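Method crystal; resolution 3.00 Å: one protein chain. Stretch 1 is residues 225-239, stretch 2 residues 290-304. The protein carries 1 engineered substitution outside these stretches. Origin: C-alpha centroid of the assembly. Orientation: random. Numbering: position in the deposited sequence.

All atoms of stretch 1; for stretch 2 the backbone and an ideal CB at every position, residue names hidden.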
ATOM      1  N   GLN A 225      -2.253  -1.050   6.561  1.00 62.87           N
ATOM      2  CA  GLN A 225      -3.023  -0.086   5.728  1.00 62.20           C
ATOM      3  C   GLN A 225      -4.243   0.505   6.434  1.00 61.43           C
ATOM      4  O   GLN A 225      -4.868   1.369   5.843  1.00 61.25           O
ATOM      5  CB  GLN A 225      -3.572  -0.816   4.510  1.00 62.47           C
ATOM      6  CG  GLN A 225      -2.658  -1.911   4.009  1.00 62.52           C
ATOM      7  CD  GLN A 225      -1.619  -1.328   3.094  1.00 61.88           C
ATOM      8  OE1 GLN A 225      -1.536  -0.123   2.925  1.00 61.56           O
ATOM      9  NE2 GLN A 225      -0.810  -2.184   2.505  1.00 62.34           N
ATOM     10  N   ILE A 226      -4.532   0.097   7.663  1.00 61.46           N
ATOM     11  CA  ILE A 226      -5.737   0.546   8.423  1.00 61.34           C
ATOM     12  C   ILE A 226      -5.851   2.062   8.407  1.00 60.56           C
ATOM     13  O   ILE A 226      -6.922   2.564   8.160  1.00 60.54           O
ATOM     14  CB  ILE A 226      -5.671   0.048   9.869  1.00 62.56           C
ATOM     15  CG1 ILE A 226      -5.934  -1.448   9.953  1.00 60.66           C
ATOM     16  CG2 ILE A 226      -6.642   0.823  10.728  1.00 59.95           C
ATOM     17  CD1 ILE A 226      -6.079  -1.906  11.345  1.00 60.10           C
ATOM     18  N   THR A 227      -4.754   2.743   8.692  1.00 60.48           N
ATOM     19  CA  THR A 227      -4.673   4.216   8.691  1.00 59.92           C
ATOM     20  C   THR A 227      -4.982   4.726   7.279  1.00 59.38           C
ATOM     21  O   THR A 227      -5.718   5.694   7.148  1.00 59.09           O
ATOM     22  CB  THR A 227      -3.267   4.557   9.172  1.00 59.48           C
ATOM     23  OG1 THR A 227      -2.903   5.867   8.762  1.00 62.79           O
ATOM     24  CG2 THR A 227      -2.260   3.579   8.619  1.00 58.73           C
ATOM     25  N   ASN A 228      -4.485   4.035   6.257  1.00 59.64           N
ATOM     26  CA  ASN A 228      -4.693   4.421   4.842  1.00 60.11           C
ATOM     27  C   ASN A 228      -6.103   4.053   4.398  1.00 60.02           C
ATOM     28  O   ASN A 228      -6.529   4.572   3.389  1.00 58.84           O
ATOM     29  CB  ASN A 228      -3.668   3.750   3.933  1.00 60.23           C
ATOM     30  CG  ASN A 228      -2.270   4.278   4.139  1.00 61.03           C
ATOM     31  OD1 ASN A 228      -2.090   5.379   4.633  1.00 59.66           O
ATOM     32  ND2 ASN A 228      -1.278   3.497   3.764  1.00 65.37           N
ATOM     33  N   MET A 229      -6.779   3.160   5.107  1.00 59.62           N
ATOM     34  CA  MET A 229      -8.154   2.806   4.702  1.00 59.77           C
ATOM     35  C   MET A 229      -9.148   3.737   5.386  1.00 59.81           C
ATOM     36  O   MET A 229     -10.083   4.140   4.746  1.00 59.58           O
ATOM     37  CB  MET A 229      -8.505   1.377   5.109  1.00 60.52           C
ATOM     38  CG  MET A 229      -7.733   0.315   4.389  1.00 61.42           C
ATOM     39  SD  MET A 229      -8.274  -1.325   4.869  1.00 71.09           S
ATOM     40  CE  MET A 229      -7.492  -1.437   6.472  1.00 60.63           C
ATOM     41  N   PHE A 230      -8.920   4.124   6.630  1.00 59.83           N
ATOM     42  CA  PHE A 230      -9.978   4.892   7.264  1.00 59.81           C
ATOM     43  C   PHE A 230      -9.525   6.208   7.861  1.00 59.25           C
ATOM     44  O   PHE A 230     -10.304   6.819   8.589  1.00 59.03           O
ATOM     45  CB  PHE A 230     -10.677   4.082   8.366  1.00 63.65           C
ATOM     46  CG  PHE A 230     -11.295   2.802   7.886  1.00 61.10           C
ATOM     47  CD1 PHE A 230     -12.590   2.790   7.386  1.00 60.83           C
ATOM     48  CD2 PHE A 230     -10.601   1.603   7.990  1.00 60.75           C
ATOM     49  CE1 PHE A 230     -13.158   1.610   6.953  1.00 64.63           C
ATOM     50  CE2 PHE A 230     -11.159   0.423   7.559  1.00 60.92           C
ATOM     51  CZ  PHE A 230     -12.430   0.421   7.035  1.00 61.32           C
ATOM     52  N   GLY A 231      -8.305   6.667   7.606  1.00 58.98           N
ATOM     53  CA  GLY A 231      -7.856   7.881   8.261  1.00 58.85           C
ATOM     54  C   GLY A 231      -8.545   9.093   7.681  1.00 58.75           C
ATOM     55  O   GLY A 231      -8.878  10.046   8.394  1.00 58.47           O
ATOM     56  N   ASN A 232      -8.804   9.053   6.383  1.00 58.45           N
ATOM     57  CA  ASN A 232      -9.529  10.137   5.759  1.00 58.62           C
ATOM     58  C   ASN A 232     -10.974  10.149   6.256  1.00 58.94           C
ATOM     59  O   ASN A 232     -11.557  11.220   6.479  1.00 59.19           O
ATOM     60  CB  ASN A 232      -9.449   9.968   4.244  1.00 58.08           C
ATOM     61  CG  ASN A 232     -10.233  11.001   3.509  1.00 58.19           C
ATOM     62  OD1 ASN A 232     -11.449  10.905   3.350  1.00 57.91           O
ATOM     63  ND2 ASN A 232      -9.519  12.008   3.013  1.00 58.81           N
ATOM     64  N   THR A 233     -11.560   8.954   6.467  1.00 58.23           N
ATOM     65  CA  THR A 233     -12.915   8.867   7.020  1.00 58.18           C
ATOM     66  C   THR A 233     -12.954   9.326   8.464  1.00 58.54           C
ATOM     67  O   THR A 233     -13.929   9.948   8.890  1.00 59.62           O
ATOM     68  CB  THR A 233     -13.465   7.443   6.905  1.00 57.62           C
ATOM     69  OG1 THR A 233     -13.231   6.932   5.584  1.00 57.18           O
ATOM     70  CG2 THR A 233     -14.949   7.421   7.183  1.00 57.07           C
ATOM     71  N   PHE A 234     -11.891   9.058   9.216  1.00 59.44           N
ATOM     72  CA  PHE A 234     -11.814   9.523  10.591  1.00 59.42           C
ATOM     73  C   PHE A 234     -11.667  11.040  10.651  1.00 59.02           C
ATOM     74  O   PHE A 234     -12.242  11.686  11.533  1.00 60.09           O
ATOM     75  CB  PHE A 234     -10.677   8.788  11.313  1.00 58.12           C
ATOM     76  CG  PHE A 234     -10.089   9.542  12.470  1.00 58.08           C
ATOM     77  CD1 PHE A 234     -10.826   9.742  13.629  1.00 58.36           C
ATOM     78  CD2 PHE A 234      -8.830  10.109  12.382  1.00 57.69           C
ATOM     79  CE1 PHE A 234     -10.296  10.455  14.699  1.00 58.27           C
ATOM     80  CE2 PHE A 234      -8.287  10.817  13.453  1.00 57.30           C
ATOM     81  CZ  PHE A 234      -9.021  10.995  14.607  1.00 57.80           C
ATOM     82  N   LEU A 235     -10.939  11.632   9.707  1.00 59.20           N
ATOM     83  CA  LEU A 235     -10.823  13.088   9.706  1.00 60.06           C
ATOM     84  C   LEU A 235     -12.101  13.758   9.217  1.00 61.41           C
ATOM     85  O   LEU A 235     -12.478  14.831   9.710  1.00 62.15           O
ATOM     86  CB  LEU A 235      -9.639  13.522   8.854  1.00 59.46           C
ATOM     87  CG  LEU A 235      -8.289  13.161   9.440  1.00 58.69           C
ATOM     88  CD1 LEU A 235      -7.216  13.693   8.536  1.00 59.19           C
ATOM     89  CD2 LEU A 235      -8.195  13.816  10.778  1.00 59.00           C
ATOM     90  N   HIS A 236     -12.787  13.136   8.266  1.00 60.82           N
ATOM     91  CA  HIS A 236     -14.084  13.634   7.857  1.00 61.68           C
ATOM     92  C   HIS A 236     -15.166  13.358   8.902  1.00 62.89           C
ATOM     93  O   HIS A 236     -16.204  14.016   8.883  1.00 64.32           O
ATOM     94  CB  HIS A 236     -14.404  13.032   6.491  1.00 61.45           C
ATOM     95  CG  HIS A 236     -13.861  13.849   5.355  1.00 64.17           C
ATOM     96  ND1 HIS A 236     -14.467  15.009   4.910  1.00 62.07           N
ATOM     97  CD2 HIS A 236     -12.730  13.710   4.622  1.00 61.06           C
ATOM     98  CE1 HIS A 236     -13.748  15.531   3.932  1.00 61.88           C
ATOM     99  NE2 HIS A 236     -12.690  14.761   3.737  1.00 63.87           N
ATOM    100  N   SER A 237     -14.935  12.423   9.827  1.00 62.40           N
ATOM    101  CA  SER A 237     -15.890  12.154  10.894  1.00 63.16           C
ATOM    102  C   SER A 237     -16.292  13.415  11.633  1.00 64.97           C
ATOM    103  O   SER A 237     -17.413  13.497  12.158  1.00 66.27           O
ATOM    104  CB  SER A 237     -15.292  11.147  11.879  1.00 62.00           C
ATOM    105  OG  SER A 237     -14.644  11.777  12.980  1.00 61.23           O
ATOM    106  N   PHE A 238     -15.406  14.406  11.680  1.00 64.71           N
ATOM    107  CA  PHE A 238     -15.658  15.623  12.435  1.00 65.62           C
ATOM    108  C   PHE A 238     -16.567  16.598  11.713  1.00 67.55           C
ATOM    109  O   PHE A 238     -16.600  17.781  12.076  1.00 71.47           O
ATOM    110  CB  PHE A 238     -14.342  16.311  12.777  1.00 65.04           C
ATOM    111  CG  PHE A 238     -13.444  15.480  13.604  1.00 63.99           C
ATOM    112  CD1 PHE A 238     -13.649  15.366  14.952  1.00 64.27           C
ATOM    113  CD2 PHE A 238     -12.405  14.783  13.023  1.00 63.07           C
ATOM    114  CE1 PHE A 238     -12.819  14.598  15.718  1.00 63.49           C
ATOM    115  CE2 PHE A 238     -11.576  14.002  13.784  1.00 61.47           C
ATOM    116  CZ  PHE A 238     -11.784  13.912  15.134  1.00 61.85           C
ATOM    117  N   ASP A 239     -17.275  16.143  10.684  1.00 67.52           N
ATOM    118  CA  ASP A 239     -18.388  16.916  10.148  1.00 68.78           C
ATOM    119  C   ASP A 239     -19.391  17.250  11.248  1.00 73.73           C
ATOM    120  O   ASP A 239     -19.805  18.406  11.399  1.00 71.62           O
ATOM    121  CB  ASP A 239     -19.057  16.105   9.041  1.00 68.13           C
ATOM    122  CG  ASP A 239     -18.358  16.235   7.724  1.00 67.08           C
ATOM    123  OD1 ASP A 239     -17.352  16.959   7.652  1.00 67.41           O
ATOM    124  OD2 ASP A 239     -18.773  15.548   6.773  1.00 66.34           O
ATOM    125  N   UNK A 290       6.249   2.091  17.072  1.00 57.21           N
ATOM    126  CA  UNK A 290       5.728   3.264  16.381  1.00 57.05           C
ATOM    127  C   UNK A 290       4.251   3.097  16.022  1.00 56.51           C
ATOM    128  O   UNK A 290       3.493   4.069  16.058  1.00 54.99           O
ATOM    129  CB  UNK A 290       6.547   3.536  15.117  1.00 57.05           C
ATOM    130  N   UNK A 291       3.824   1.878  15.665  1.00 56.66           N
ATOM    131  CA  UNK A 291       2.402   1.680  15.373  1.00 56.96           C
ATOM    132  C   UNK A 291       1.529   1.989  16.585  1.00 55.81           C
ATOM    133  O   UNK A 291       0.434   2.565  16.449  1.00 55.93           O
ATOM    134  CB  UNK A 291       2.153   0.244  14.907  1.00 56.96           C
ATOM    135  N   UNK A 292       1.980   1.588  17.774  1.00 56.07           N
ATOM    136  CA  UNK A 292       1.271   1.948  19.000  1.00 55.34           C
ATOM    137  C   UNK A 292       1.076   3.449  19.041  1.00 55.14           C
ATOM    138  O   UNK A 292      -0.055   3.949  19.140  1.00 53.89           O
ATOM    139  CB  UNK A 292       2.029   1.469  20.240  1.00 55.34           C
ATOM    140  N   UNK A 293       2.204   4.175  18.987  1.00 54.22           N
ATOM    141  CA  UNK A 293       2.155   5.636  19.056  1.00 54.16           C
ATOM    142  C   UNK A 293       1.226   6.229  18.001  1.00 54.89           C
ATOM    143  O   UNK A 293       0.463   7.165  18.278  1.00 54.60           O
ATOM    144  CB  UNK A 293       3.561   6.217  18.891  1.00 54.16           C
ATOM    145  N   UNK A 294       1.285   5.697  16.784  1.00 55.01           N
ATOM    146  CA  UNK A 294       0.454   6.185  15.693  1.00 54.92           C
ATOM    147  C   UNK A 294      -1.021   6.101  16.076  1.00 55.05           C
ATOM    148  O   UNK A 294      -1.720   7.126  16.153  1.00 55.65           O
ATOM    149  CB  UNK A 294       0.722   5.389  14.414  1.00 54.92           C
ATOM    150  N   UNK A 295      -1.495   4.881  16.371  1.00 54.93           N
ATOM    151  CA  UNK A 295      -2.910   4.704  16.706  1.00 54.95           C
ATOM    152  C   UNK A 295      -3.289   5.460  17.985  1.00 54.74           C
ATOM    153  O   UNK A 295      -4.401   5.990  18.089  1.00 56.29           O
ATOM    154  CB  UNK A 295      -3.229   3.216  16.867  1.00 54.95           C
ATOM    155  N   UNK A 296      -2.382   5.525  18.967  1.00 55.42           N
ATOM    156  CA  UNK A 296      -2.648   6.289  20.184  1.00 54.94           C
ATOM    157  C   UNK A 296      -2.854   7.770  19.883  1.00 55.59           C
ATOM    158  O   UNK A 296      -3.742   8.410  20.459  1.00 55.60           O
ATOM    159  CB  UNK A 296      -1.499   6.114  21.179  1.00 54.94           C
ATOM    160  N   UNK A 297      -2.044   8.330  18.980  1.00 54.89           N
ATOM    161  CA  UNK A 297      -2.163   9.748  18.656  1.00 55.72           C
ATOM    162  C   UNK A 297      -3.424  10.056  17.826  1.00 56.09           C
ATOM    163  O   UNK A 297      -4.004  11.150  17.943  1.00 55.96           O
ATOM    164  CB  UNK A 297      -0.917  10.208  17.897  1.00 55.72           C
ATOM    165  N   UNK A 298      -3.843   9.108  16.977  1.00 55.93           N
ATOM    166  CA  UNK A 298      -5.139   9.194  16.301  1.00 56.20           C
ATOM    167  C   UNK A 298      -6.297   9.177  17.288  1.00 56.70           C
ATOM    168  O   UNK A 298      -7.295   9.882  17.093  1.00 56.44           O
ATOM    169  CB  UNK A 298      -5.293   8.042  15.306  1.00 56.20           C
ATOM    170  N   UNK A 299      -6.191   8.349  18.337  1.00 56.71           N
ATOM    171  CA  UNK A 299      -7.234   8.227  19.350  1.00 56.57           C
ATOM    172  C   UNK A 299      -7.493   9.528  20.103  1.00 57.03           C
ATOM    173  O   UNK A 299      -8.631   9.793  20.492  1.00 56.89           O
ATOM    174  CB  UNK A 299      -6.858   7.129  20.346  1.00 56.57           C
ATOM    175  N   UNK A 300      -6.483  10.358  20.302  1.00 57.48           N
ATOM    176  CA  UNK A 300      -6.688  11.642  20.948  1.00 58.39           C
ATOM    177  C   UNK A 300      -6.580  12.815  19.996  1.00 58.79           C
ATOM    178  O   UNK A 300      -6.593  13.965  20.448  1.00 59.94           O
ATOM    179  CB  UNK A 300      -5.679  11.815  22.085  1.00 58.39           C
ATOM    180  N   UNK A 301      -6.486  12.522  18.698  1.00 58.84           N
ATOM    181  CA  UNK A 301      -6.377  13.567  17.663  1.00 60.17           C
ATOM    182  C   UNK A 301      -7.621  14.434  17.599  1.00 65.17           C
ATOM    183  O   UNK A 301      -8.726  13.884  17.724  1.00 64.88           O
ATOM    184  CB  UNK A 301      -6.126  12.935  16.292  1.00 60.17           C
ATOM    185  N   UNK A 302      -7.444  15.741  17.380  1.00 65.79           N
ATOM    186  CA  UNK A 302      -8.584  16.692  17.325  1.00 64.43           C
ATOM    187  C   UNK A 302      -8.289  17.807  16.322  1.00 64.76           C
ATOM    188  O   UNK A 302      -7.101  18.124  16.129  1.00 63.84           O
ATOM    189  CB  UNK A 302      -8.864  17.290  18.705  1.00 64.43           C
ATOM    190  N   UNK A 303      -9.308  18.383  15.649  1.00 65.54           N
ATOM    191  CA  UNK A 303      -9.106  19.524  14.756  1.00 65.75           C
ATOM    192  C   UNK A 303      -8.667  20.738  15.590  1.00 65.74           C
ATOM    193  O   UNK A 303      -8.369  21.763  15.021  1.00 66.15           O
ATOM    194  CB  UNK A 303     -10.380  19.834  13.968  1.00 65.75           C
ATOM    195  N   UNK A 304      -8.673  20.585  16.917  1.00 65.34           N
ATOM    196  CA  UNK A 304      -8.216  21.615  17.840  1.00 65.20           C
ATOM    197  C   UNK A 304      -6.719  21.839  17.662  1.00 64.94           C
ATOM    198  O   UNK A 304      -6.028  21.033  17.039  1.00 64.33           O
ATOM    199  CB  UNK A 304      -8.535  21.230  19.286  1.00 65.20           C
TER

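The two helices, 226-236 and 290-299, run nearly parallel, with N-to-C directions 11° apart and axes 12.2 Å apart at closest approach. That spacing leaves room for long or broad side chains between them, and no ideal CB of stretch 2 before position 298 comes within 5.5 Å of stretch 1.

Position 290 is helical and out of reach, so stretch 1 sets no preference; it is Ala290. At 291 CA-to-CB points sideways, and only a long side chain could reach the methyl of Thr227. A large apolar or aromatic residue would suit, and Trp291 fills the role: its end comes nearer, and the ring meets Thr227 edge-on, CZ3 lying 3.8 Å from CG2. Positions 292 and 293 are out of reach and undetermined by stretch 1; they are Ile292 and Leu293.

Position 294 points toward stretch 1, where the hydroxyl of Thr227 is the nearby polar group. The gap favours a long side chain ending in a polar group; lysine, glutamine or arginine could all be considered. Arg294 spans it with chi1 t and chi3 t, and NH2 donates a hydrogen bond to Thr227 OG1 at 2.5 Å. A weak second bond runs from Arg294 NE to the same Thr227 OG1 at 3.1 Å, so the hydroxyl lies at the edge of the guanidinium, near its plane.

At 295 CA-to-CB is again sideways, and Ile226 offers an apolar surface at a distance. A long aliphatic or aromatic residue would serve. Phe295, with chi1 m, brings CE1 to 4.1 Å from Ile226 CG2. Positions 296 and 297 are out of reach, and are Ala296 and Leu297.

Position 298 has an ideal CB 4.5 Å from Phe234 CE2, and the absence of a side chain at Gly231 leaves space beside that helix. Leucine, methionine or an aromatic could use it. Phe298 extends its ring there: CE2 lies 4.1 Å from Gly231 CA, which sits at the ring edge, while Phe234 CE2 lies over one face. The planes of the Phe234 and Phe298 rings are 28° apart, but the rings are slid so that they barely overlap; their CD2 atoms approach to 3.9 Å.

Positions 299 and 300 point away and are little constrained by stretch 1. They are Ala299 and Tyr300, the latter the first residue to leave helical angles.

At 301 an ideal CB would point toward stretch 1, 3.9 Å from Phe234 CZ, and would be crowded by the carbonyl O of 297, 3.2 Å away. A small residue is favoured, and Gly301 avoids the crowding.

Position 302 points away with extended angles, so many residues fit. Asp302 turns its end back, OD1 lying 4.0 Å from Phe238 CE1.

Position 303 points toward the Phe238 ring, and its phi of -66° permits proline among other apolar choices. Pro303 packs over one face, CG 3.8 Å from Phe238 CG, with a CH-pi contact from CD. Position 304 is out of reach; Thr304 caps a helix just beyond.

Stretch 2, residues 290-304: AWILRFALFAYGDPT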
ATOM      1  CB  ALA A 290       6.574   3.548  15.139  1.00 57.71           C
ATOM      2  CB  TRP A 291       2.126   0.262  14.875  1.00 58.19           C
ATOM      3  CG  TRP A 291       2.423   0.075  13.428  1.00 60.47           C
ATOM      4  CD1 TRP A 291       3.428  -0.665  12.872  1.00 61.20           C
ATOM      5  CD2 TRP A 291       1.728   0.696  12.332  1.00 61.60           C
ATOM      6  NE1 TRP A 291       3.375  -0.569  11.489  1.00 62.18           N
ATOM      7  CE2 TRP A 291       2.345   0.263  11.140  1.00 62.64           C
ATOM      8  CE3 TRP A 291       0.633   1.571  12.246  1.00 61.06           C
ATOM      9  CZ2 TRP A 291       1.908   0.677   9.879  1.00 67.10           C
ATOM     10  CZ3 TRP A 291       0.197   1.985  10.983  1.00 65.70           C
ATOM     11  CH2 TRP A 291       0.834   1.537   9.819  1.00 65.90           C
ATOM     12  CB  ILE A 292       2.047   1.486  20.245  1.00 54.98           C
ATOM     13  CG1 ILE A 292       2.289  -0.019  20.222  1.00 55.00           C
ATOM     14  CG2 ILE A 292       1.305   1.923  21.520  1.00 53.79           C
ATOM     15  CD1 ILE A 292       3.136  -0.488  21.373  1.00 54.72           C
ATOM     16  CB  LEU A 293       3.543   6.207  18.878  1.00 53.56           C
ATOM     17  CG  LEU A 293       4.434   6.410  20.072  1.00 53.01           C
ATOM     18  CD1 LEU A 293       5.841   6.310  19.543  1.00 53.78           C
ATOM     19  CD2 LEU A 293       4.191   7.795  20.615  1.00 52.87           C
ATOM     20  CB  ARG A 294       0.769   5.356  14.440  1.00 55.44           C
ATOM     21  CG  ARG A 294       0.493   5.946  13.055  1.00 56.12           C
ATOM     22  CD  ARG A 294      -0.984   6.130  12.745  1.00 59.75           C
ATOM     23  NE  ARG A 294      -1.218   6.430  11.328  1.00 60.39           N
ATOM     24  CZ  ARG A 294      -1.012   7.589  10.711  1.00 57.18           C
ATOM     25  NH1 ARG A 294      -0.550   8.645  11.377  1.00 55.76           N
ATOM     26  NH2 ARG A 294      -1.273   7.673   9.411  1.00 57.15           N
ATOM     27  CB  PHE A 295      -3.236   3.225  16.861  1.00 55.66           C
ATOM     28  CG  PHE A 295      -3.084   2.420  15.593  1.00 56.27           C
ATOM     29  CD1 PHE A 295      -3.811   2.725  14.458  1.00 56.41           C
ATOM     30  CD2 PHE A 295      -2.237   1.309  15.561  1.00 58.37           C
ATOM     31  CE1 PHE A 295      -3.684   1.965  13.301  1.00 57.40           C
ATOM     32  CE2 PHE A 295      -2.105   0.546  14.411  1.00 58.20           C
ATOM     33  CZ  PHE A 295      -2.833   0.885  13.274  1.00 59.09           C
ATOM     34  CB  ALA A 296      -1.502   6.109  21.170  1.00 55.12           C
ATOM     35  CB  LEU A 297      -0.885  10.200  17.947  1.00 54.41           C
ATOM     36  CG  LEU A 297       0.339  10.398  18.833  1.00 53.59           C
ATOM     37  CD1 LEU A 297       1.511  10.739  17.997  1.00 54.06           C
ATOM     38  CD2 LEU A 297       0.132  11.509  19.836  1.00 54.40           C
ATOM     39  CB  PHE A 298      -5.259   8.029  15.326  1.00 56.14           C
ATOM     40  CG  PHE A 298      -5.007   8.392  13.907  1.00 56.75           C
ATOM     41  CD1 PHE A 298      -3.955   9.215  13.565  1.00 56.65           C
ATOM     42  CD2 PHE A 298      -5.726   7.763  12.893  1.00 56.89           C
ATOM     43  CE1 PHE A 298      -3.707   9.507  12.245  1.00 56.38           C
ATOM     44  CE2 PHE A 298      -5.469   8.028  11.575  1.00 56.51           C
ATOM     45  CZ  PHE A 298      -4.463   8.901  11.247  1.00 56.52           C
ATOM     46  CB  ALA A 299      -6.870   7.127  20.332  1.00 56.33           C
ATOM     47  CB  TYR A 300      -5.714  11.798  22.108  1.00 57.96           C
ATOM     48  CG  TYR A 300      -5.947  10.736  23.122  1.00 58.03           C
ATOM     49  CD1 TYR A 300      -5.519   9.437  22.918  1.00 59.90           C
ATOM     50  CD2 TYR A 300      -6.657  11.022  24.275  1.00 58.12           C
ATOM     51  CE1 TYR A 300      -5.757   8.452  23.866  1.00 60.77           C
ATOM     52  CE2 TYR A 300      -6.912  10.059  25.211  1.00 61.34           C
ATOM     53  CZ  TYR A 300      -6.459   8.774  25.012  1.00 62.18           C
ATOM     54  OH  TYR A 300      -6.719   7.821  25.966  1.00 60.16           O
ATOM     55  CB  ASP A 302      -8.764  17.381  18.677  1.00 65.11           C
ATOM     56  CG  ASP A 302     -10.023  16.963  19.405  1.00 67.59           C
ATOM     57  OD1 ASP A 302     -10.839  16.252  18.798  1.00 66.81           O
ATOM     58  OD2 ASP A 302     -10.167  17.349  20.574  1.00 79.70           O
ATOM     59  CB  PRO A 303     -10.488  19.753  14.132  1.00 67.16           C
ATOM     60  CG  PRO A 303     -11.163  18.414  14.274  1.00 66.44           C
ATOM     61  CD  PRO A 303     -10.684  17.903  15.615  1.00 65.71           C
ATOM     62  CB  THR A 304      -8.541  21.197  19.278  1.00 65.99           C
ATOM     63  OG1 THR A 304      -7.899  19.945  19.582  1.00 65.41           O
ATOM     64  CG2 THR A 304     -10.046  21.075  19.467  1.00 67.64           C
TER
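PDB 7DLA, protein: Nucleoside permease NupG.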